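Local atomic coordinates of Pbp related beta-lactamase (Pyrococcus abyssi, PDB entry 2QMI), a protein that probably hydrolyses peptides with a serine nucleophile, as a self-compartmentalizing, octameric archaeal relative of penicillin-binding proteins and serine beta-lactamases. Residues A[198-201]-A[202-205]. Sequence-based numbering, arbitrary orientation.
Sequences YFFK and EEVE
The ring of Tyr198 packs against Glu203 and Val204 of the short helix 201-204, which meet it at its two ortho carbons, CD1 and CD2, on either side of CG. Glu203 brings its CB to within 3.4 Å of Tyr198 CD1, while the methyl CG2 of Val204 approaches Tyr198 CD2 obliquely at 3.7 Å. The backbone carbonyl oxygen Glu203 O sits over one face of the ring, displaced toward its rim. With chi1 at -42°, the tyrosine ring swings away from its own carbonyl carbon and leans on the helix. A tyrosine suits this place because its flat carbon surface packs on aliphatic groups while its hydroxyl reaches past them to polar partners: OH is hydrogen-bonded to Asp207 OD2, and more weakly to a water that donates to Glu203 O.

Glu203, with aliphatic carbons to pack on the ring and a carboxylate beyond them, runs back between two aromatic side chains. Its chain is extended beyond CG, which carries Glu203 OE1 to 3.5 Å from Phe200 CD2; the carboxylate is turned 51° from the Phe200 ring and 65° from that of Tyr198. The other oxygen, OE2, forms a long, weak ion pair with Lys185 NZ of helix 180-189. Within the beta-lactamase-type domain, Phe200 is the N-cap residue of helix 201-204, and its carbonyl O receives weak bonds from Glu203 N and Val204 N. The first firm helical bond follows from Glu205 N to Lys201 O, 2.9 Å long.

Buried Val204 is small and apolar, fitting against Tyr198 and Tyr229; Val204 CG2 also touches Phe200 O at 3.6 Å. Lys201, long and flexible, bends at chi3 and chi4, sending NZ to a weak hydrogen bond with Arg46 O of a second subunit; Glu202 OE1 lies 3.3 Å from Lys201 CG.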
loop_
_atom_site.group_PDB
_atom_site.type_symbol
_atom_site.label_atom_id
_atom_site.label_comp_id
_atom_site.label_asym_id
_atom_site.label_seq_id
_atom_site.Cartn_x
_atom_site.Cartn_y
_atom_site.Cartn_z
ATOM N N TYR A 198 -36.078 31.153 -9.003
ATOM C CA TYR A 198 -36.671 29.998 -9.680
ATOM C C TYR A 198 -36.854 28.695 -8.893
ATOM O O TYR A 198 -36.366 28.541 -7.771
ATOM C CB TYR A 198 -35.834 29.661 -10.912
ATOM C CG TYR A 198 -35.361 30.841 -11.745
ATOM C CD1 TYR A 198 -36.211 31.470 -12.660
ATOM C CD2 TYR A 198 -34.042 31.288 -11.660
ATOM C CE1 TYR A 198 -35.757 32.512 -13.475
ATOM C CE2 TYR A 198 -33.581 32.326 -12.469
ATOM C CZ TYR A 198 -34.441 32.931 -13.373
ATOM O OH TYR A 198 -33.977 33.952 -14.170
ATOM N N PHE A 199 -37.546 27.754 -9.536
ATOM C CA PHE A 199 -37.802 26.411 -9.009
ATOM C C PHE A 199 -37.375 25.374 -10.046
ATOM O O PHE A 199 -36.725 24.377 -9.724
ATOM C CB PHE A 199 -39.294 26.206 -8.725
ATOM C CG PHE A 199 -39.711 26.593 -7.340
ATOM C CD1 PHE A 199 -39.241 25.884 -6.237
ATOM C CD2 PHE A 199 -40.578 27.659 -7.134
ATOM C CE1 PHE A 199 -39.629 26.231 -4.947
ATOM C CE2 PHE A 199 -40.972 28.014 -5.848
ATOM C CZ PHE A 199 -40.497 27.299 -4.751
ATOM N N PHE A 200 -37.751 25.632 -11.297
ATOM C CA PHE A 200 -37.473 24.731 -12.411
ATOM C C PHE A 200 -36.123 24.963 -13.088
ATOM O O PHE A 200 -35.743 26.099 -13.393
ATOM C CB PHE A 200 -38.600 24.848 -13.439
ATOM C CG PHE A 200 -39.979 24.763 -12.836
ATOM C CD1 PHE A 200 -40.406 23.597 -12.201
ATOM C CD2 PHE A 200 -40.844 25.855 -12.882
ATOM C CE1 PHE A 200 -41.668 23.517 -11.622
ATOM C CE2 PHE A 200 -42.115 25.784 -12.300
ATOM C CZ PHE A 200 -42.522 24.606 -11.670
ATOM N N LYS A 201 -35.413 23.860 -13.318
ATOM C CA LYS A 201 -34.101 23.865 -13.949
ATOM C C LYS A 201 -34.104 24.509 -15.325
ATOM O O LYS A 201 -33.112 25.111 -15.743
ATOM C CB LYS A 201 -33.594 22.433 -14.071
ATOM C CG LYS A 201 -34.546 21.515 -14.827
ATOM C CD LYS A 201 -33.937 20.127 -15.000
ATOM C CE LYS A 201 -33.761 19.438 -13.655
ATOM N NZ LYS A 201 -35.081 19.109 -13.028
ATOM N N GLU A 202 -35.220 24.373 -16.033
ATOM C CA GLU A 202 -35.344 24.940 -17.368
ATOM C C GLU A 202 -35.181 26.467 -17.342
ATOM O O GLU A 202 -34.554 27.043 -18.232
ATOM C CB GLU A 202 -36.694 24.541 -17.993
ATOM C CG GLU A 202 -36.827 23.038 -18.268
ATOM C CD GLU A 202 -37.593 22.283 -17.174
ATOM O OE1 GLU A 202 -37.432 22.606 -15.977
ATOM O OE2 GLU A 202 -38.354 21.348 -17.520
ATOM N N GLU A 203 -35.740 27.110 -16.318
ATOM C CA GLU A 203 -35.639 28.562 -16.162
ATOM C C GLU A 203 -34.214 28.968 -15.760
ATOM O O GLU A 203 -33.714 30.022 -16.160
ATOM C CB GLU A 203 -36.594 29.049 -15.067
ATOM C CG GLU A 203 -38.036 28.585 -15.174
ATOM C CD GLU A 203 -38.884 29.101 -14.018
ATOM O OE1 GLU A 203 -38.675 28.651 -12.857
ATOM O OE2 GLU A 203 -39.755 29.972 -14.271
ATOM N N VAL A 204 -33.564 28.122 -14.966
ATOM C CA VAL A 204 -32.213 28.394 -14.476
ATOM C C VAL A 204 -31.113 28.255 -15.530
ATOM O O VAL A 204 -30.148 29.022 -15.531
ATOM C CB VAL A 204 -31.890 27.475 -13.275
ATOM C CG1 VAL A 204 -30.444 27.648 -12.837
ATOM C CG2 VAL A 204 -32.841 27.795 -12.124
ATOM N N GLU A 205 -31.256 27.282 -16.424
ATOM C CA GLU A 205 -30.249 27.068 -17.458
ATOM C C GLU A 205 -30.291 28.163 -18.517
ATOM O O GLU A 205 -29.401 28.247 -19.369
ATOM C CB GLU A 205 -30.436 25.691 -18.106
ATOM C CG GLU A 205 -31.718 25.527 -18.909
ATOM C CD GLU A 205 -31.978 24.069 -19.293
ATOM O OE1 GLU A 205 -32.974 23.797 -20.015
ATOM O OE2 GLU A 205 -31.188 23.194 -18.859
HETATM O O HOH W 1 -34.197 32.259 -17.111
#